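Local coordinates for hypothetical protein PH1897 (Pyrococcus horikoshii, PDB 1VDW) that probably hydrolyses fructose 1,6-bisphosphate to fructose 6-phosphate and phosphate with magnesium as cofactor, as a homodimer of the inositol monophosphatase superfamily, at residues G173-A176 with L177-Y181; D192-N195 with Y196-P199. All coordinates share one frame; numbering follows the deposited sequence. Where two conformers were deposited one is given.

Interaction 1: G173-A176 with L177-Y181. With EDO (1,2-ethanediol), chain C.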
loop_
_atom_site.group_PDB
_atom_site.type_symbol
_atom_site.label_atom_id
_atom_site.label_comp_id
_atom_site.label_asym_id
_atom_site.label_seq_id
_atom_site.Cartn_x
_atom_site.Cartn_y
_atom_site.Cartn_z
ATOM N N GLY A 173 -3.040 -5.343 -1.450
ATOM C CA GLY A 173 -2.891 -6.652 -0.845
ATOM C C GLY A 173 -3.754 -6.889 0.386
ATOM O O GLY A 173 -3.497 -7.824 1.145
ATOM N N ALA A 174 -4.766 -6.047 0.590
ATOM C CA ALA A 174 -5.691 -6.191 1.724
ATOM C C ALA A 174 -7.007 -5.549 1.300
ATOM O O ALA A 174 -7.265 -4.370 1.571
ATOM C CB ALA A 174 -5.139 -5.504 2.961
ATOM N N ILE A 175 -7.844 -6.336 0.638
ATOM C CA ILE A 175 -9.107 -5.834 0.124
ATOM C C ILE A 175 -10.001 -5.174 1.177
ATOM O O ILE A 175 -10.744 -4.244 0.861
ATOM C CB ILE A 175 -9.883 -6.962 -0.614
ATOM C CG1 ILE A 175 -10.822 -6.348 -1.653
ATOM C CG2 ILE A 175 -10.679 -7.810 0.370
ATOM C CD1 ILE A 175 -10.095 -5.713 -2.824
ATOM N N ALA A 176 -9.937 -5.637 2.421
ATOM C CA ALA A 176 -10.761 -5.032 3.463
ATOM C C ALA A 176 -10.387 -3.566 3.616
ATOM O O ALA A 176 -11.258 -2.705 3.746
ATOM C CB ALA A 176 -10.572 -5.762 4.794
ATOM N N LEU A 177 -9.092 -3.276 3.608
ATOM C CA LEU A 177 -8.650 -1.896 3.733
ATOM C C LEU A 177 -9.008 -1.091 2.503
ATOM O O LEU A 177 -9.374 0.077 2.608
ATOM C CB LEU A 177 -7.139 -1.812 3.954
ATOM C CG LEU A 177 -6.638 -2.320 5.302
ATOM C CD1 LEU A 177 -5.149 -2.062 5.394
ATOM C CD2 LEU A 177 -7.372 -1.614 6.443
ATOM N N GLU A 178 -8.903 -1.699 1.329
ATOM C CA GLU A 178 -9.221 -0.951 0.131
ATOM C C GLU A 178 -10.696 -0.564 0.124
ATOM O O GLU A 178 -11.046 0.549 -0.255
ATOM C CB GLU A 178 -8.763 -1.748 -1.093
ATOM C CG GLU A 178 -7.234 -1.641 -1.205
ATOM C CD GLU A 178 -6.574 -2.741 -2.004
ATOM O OE1 GLU A 178 -6.701 -3.920 -1.617
ATOM O OE2 GLU A 178 -5.907 -2.422 -3.015
ATOM N N LEU A 179 -11.560 -1.459 0.592
ATOM C CA LEU A 179 -12.980 -1.150 0.680
ATOM C C LEU A 179 -13.219 -0.092 1.769
ATOM O O LEU A 179 -14.066 0.787 1.606
ATOM C CB LEU A 179 -13.778 -2.422 0.970
ATOM C CG LEU A 179 -13.901 -3.348 -0.246
ATOM C CD1 LEU A 179 -14.405 -4.712 0.191
ATOM C CD2 LEU A 179 -14.848 -2.725 -1.274
ATOM N N ALA A 180 -12.479 -0.171 2.872
ATOM C CA ALA A 180 -12.608 0.812 3.944
ATOM C C ALA A 180 -12.157 2.181 3.427
ATOM O O ALA A 180 -12.734 3.212 3.783
ATOM C CB ALA A 180 -11.762 0.397 5.147
ATOM N N TYR A 181 -11.116 2.191 2.599
ATOM C CA TYR A 181 -10.612 3.439 2.038
ATOM C C TYR A 181 -11.672 4.047 1.130
ATOM O O TYR A 181 -11.863 5.263 1.119
ATOM C CB TYR A 181 -9.319 3.205 1.256
ATOM C CG TYR A 181 -8.102 2.891 2.107
ATOM C CD1 TYR A 181 -8.152 2.918 3.504
ATOM C CD2 TYR A 181 -6.894 2.552 1.502
ATOM C CE1 TYR A 181 -7.022 2.608 4.275
ATOM C CE2 TYR A 181 -5.769 2.244 2.257
ATOM C CZ TYR A 181 -5.840 2.273 3.638
ATOM O OH TYR A 181 -4.715 1.946 4.359
HETATM C C1 EDO C . -7.414 -11.545 -0.217
HETATM O O1 EDO C . -6.466 -11.993 0.747
HETATM C C2 EDO C . -8.143 -10.303 0.326
HETATM O O2 EDO C . -7.201 -9.246 0.586
#
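Ile175 and Glu178, one turn apart at the start of helix 175-184, run their side chains across each other at about a right angle, with Ile175 CD1 4.0 Å from Glu178 OE1. Ile175 has CG1 anti to the backbone N (chi1 -154°), and on that branch Ile175 CG1 lies 4.3 Å from Leu179 CD1. Its other branch, CG2, turns to the bound 1,2-ethanediol and sits 3.6 Å from C2 of that molecule. Ala174 is the N-cap residue: its carbonyl O accepts from Glu178 N at 3.1 Å, in the carbonyl plane, and also receives a weak bond from Leu177 N. Its methyl CB lies 4.2 Å from Leu177 CD1. The Glu178 side chain, extended beyond CG, reaches back along the first turn. OE1 ends 3.3 Å from Ala174 O, a pair of acceptors, so its hold must come from elsewhere: OE1 is hydrogen-bonded to Tyr154 OH, and OE2 to Ser152 OG and the backbone N of Leu172. The amides that open a helix need partners outside it. Ile175 N gives a nearly straight bond (168°) to ethanediol O2 at 3.0 Å, and Ala176 N binds Asp87, a predicted magnesium ligand whose carboxylate also holds the ethanediol. The amide of Ile175 thus meets a polyol hydroxyl beside a predicted metal ligand, consistent with this helix start lining the substrate pocket and offering an N-H to a substrate oxygen.

Interaction 2: D192-N195 with Y196-P199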
loop_
_atom_site.group_PDB
_atom_site.type_symbol
_atom_site.label_atom_id
_atom_site.label_comp_id
_atom_site.label_asym_id
_atom_site.label_seq_id
_atom_site.Cartn_x
_atom_site.Cartn_y
_atom_site.Cartn_z
ATOM N N ASP A 192 -11.915 -5.790 -8.290
ATOM C CA ASP A 192 -11.184 -7.047 -8.190
ATOM C C ASP A 192 -11.934 -8.062 -9.031
ATOM O O ASP A 192 -13.023 -8.515 -8.660
ATOM C CB ASP A 192 -11.105 -7.534 -6.743
ATOM C CG ASP A 192 -10.141 -8.702 -6.570
ATOM O OD1 ASP A 192 -10.063 -9.561 -7.478
ATOM O OD2 ASP A 192 -9.470 -8.762 -5.519
ATOM N N ILE A 193 -11.345 -8.410 -10.170
ATOM C CA ILE A 193 -11.972 -9.346 -11.092
ATOM C C ILE A 193 -11.119 -10.588 -11.323
ATOM O O ILE A 193 -11.138 -11.183 -12.402
ATOM C CB ILE A 193 -12.277 -8.643 -12.439
ATOM C CG1 ILE A 193 -10.996 -8.051 -13.036
ATOM C CG2 ILE A 193 -13.294 -7.533 -12.216
ATOM C CD1 ILE A 193 -11.205 -7.344 -14.372
ATOM N N ARG A 194 -10.389 -10.989 -10.287
ATOM C CA ARG A 194 -9.514 -12.157 -10.345
ATOM C C ARG A 194 -10.223 -13.493 -10.130
ATOM O O ARG A 194 -9.612 -14.545 -10.326
ATOM C CB ARG A 194 -8.423 -12.053 -9.278
ATOM C CG ARG A 194 -7.472 -10.882 -9.403
ATOM C CD ARG A 194 -6.524 -10.871 -8.213
ATOM N NE ARG A 194 -7.213 -10.562 -6.963
ATOM C CZ ARG A 194 -6.657 -10.655 -5.758
ATOM N NH1 ARG A 194 -5.399 -11.058 -5.633
ATOM N NH2 ARG A 194 -7.349 -10.323 -4.677
ATOM N N ASN A 195 -11.488 -13.456 -9.715
ATOM C CA ASN A 195 -12.230 -14.682 -9.414
ATOM C C ASN A 195 -11.426 -15.383 -8.315
ATOM O O ASN A 195 -11.309 -16.609 -8.286
ATOM C CB ASN A 195 -12.326 -15.577 -10.655
ATOM C CG ASN A 195 -13.394 -16.640 -10.521
ATOM O OD1 ASN A 195 -14.566 -16.332 -10.303
ATOM N ND2 ASN A 195 -12.997 -17.901 -10.653
ATOM N N TYR A 196 -10.889 -14.572 -7.404
ATOM C CA TYR A 196 -10.034 -15.026 -6.310
ATOM C C TYR A 196 -10.592 -14.789 -4.903
ATOM O O TYR A 196 -10.388 -15.601 -4.003
ATOM C CB TYR A 196 -8.683 -14.317 -6.445
ATOM C CG TYR A 196 -7.695 -14.553 -5.325
ATOM C CD1 TYR A 196 -6.909 -15.703 -5.290
ATOM C CD2 TYR A 196 -7.519 -13.602 -4.319
ATOM C CE1 TYR A 196 -5.965 -15.900 -4.282
ATOM C CE2 TYR A 196 -6.582 -13.788 -3.311
ATOM C CZ TYR A 196 -5.805 -14.935 -3.299
ATOM O OH TYR A 196 -4.862 -15.108 -2.312
ATOM N N LEU A 197 -11.276 -13.667 -4.711
ATOM C CA LEU A 197 -11.829 -13.322 -3.405
ATOM C C LEU A 197 -12.909 -14.272 -2.918
ATOM O O LEU A 197 -13.590 -14.914 -3.712
ATOM C CB LEU A 197 -12.404 -11.905 -3.441
ATOM C CG LEU A 197 -11.434 -10.756 -3.719
ATOM C CD1 LEU A 197 -12.221 -9.468 -3.892
ATOM C CD2 LEU A 197 -10.438 -10.631 -2.580
ATOM N N ARG A 198 -13.054 -14.348 -1.599
ATOM C CA ARG A 198 -14.074 -15.180 -0.969
ATOM C C ARG A 198 -14.992 -14.234 -0.201
ATOM O O ARG A 198 -14.611 -13.099 0.094
ATOM C CB ARG A 198 -13.431 -16.172 0.001
ATOM C CG ARG A 198 -12.358 -17.044 -0.631
ATOM C CD ARG A 198 -12.938 -17.959 -1.693
ATOM N NE ARG A 198 -12.955 -19.354 -1.262
ATOM C CZ ARG A 198 -11.863 -20.080 -1.037
ATOM N NH1 ARG A 198 -10.660 -19.546 -1.207
ATOM N NH2 ARG A 198 -11.973 -21.342 -0.643
ATOM N N PRO A 199 -16.215 -14.677 0.130
ATOM C CA PRO A 199 -17.133 -13.805 0.870
ATOM C C PRO A 199 -16.520 -13.317 2.184
ATOM O O PRO A 199 -16.782 -12.199 2.628
ATOM C CB PRO A 199 -18.348 -14.702 1.093
ATOM C CG PRO A 199 -18.340 -15.573 -0.126
ATOM C CD PRO A 199 -16.880 -15.938 -0.249
HETATM O O HOH W 1 -11.543 -11.842 -7.039
#
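An Asx turn at Asp192 shapes the corner by which the chain leaves strand 189-193: Asp192 folds its carboxylate over the corner at Arg194 and Asn195, and across it the Leu197 side chain comes from the opposite direction. Asp192 OD1 accepts from Arg194 N at 3.2 Å, nearly in line with its C-O bond, which closes the turn. The same oxygen takes Arg194 NE, almost within the guanidinium plane, while OD2 offers its syn lone pair to Arg194 NH2 at 2.8 Å. The bend of the arginine chain at chi3 (-68°) brings NE and NH2 to the carboxylate for this side-on, two-nitrogen salt bridge. With both oxygens engaged, the carboxylate is fixed in rotation, and Leu197 CD1 packs against it, 3.3 Å from Asp192 OD2. Tyr196 lies alongside Arg194, pointing the same way. Its CD2 sits over one face of the guanidinium, 3.4 Å from Arg194 CZ, but the two planes are 46° apart, an inclined contact rather than a parallel stack. Tyr196 CG is anti to the backbone N (chi1 174°), which carries the ring to that face. Replacing Asp192 with an alanine would probably leave the Arg194 guanidinium without its anionic mate, free to swing away from the tyrosine, and the Arg194 amide without its turn-closing acceptor. Past the corner Leu197 still pairs with Val234, and the chain then runs to the predicted metal site, where the backbone N of Arg198 binds Asp201, a predicted magnesium ligand, and its guanidinium pairs with Glu68, another. Inside the corner, one water donates to Asp192 OD1 at 2.8 Å and accepts from Tyr196 N at 2.8 Å.

How the interactions relate
Interaction 1 is buried near the middle of the chain, whereas interaction 2 is only partly buried, with Tyr196 and Asn195 exposed. They follow in series, helix 175-184 leading into strand 189-193, and they meet through Ile175, whose CG1 lies 4.1 Å from Leu197 CD1 and whose CD1 packs near the Asp192 carboxylate. The chemistry shifts with place: 173-181 depends on main-chain bonds and small apolar contacts, its single charged group tied to residues outside it, while 192-199 depends on a charged pair, a tyrosine and a water. Each borders the predicted magnesium site, interaction 1 beside Asp87 and Asp201, interaction 2 beside Asp201 and, through Arg198, Glu68.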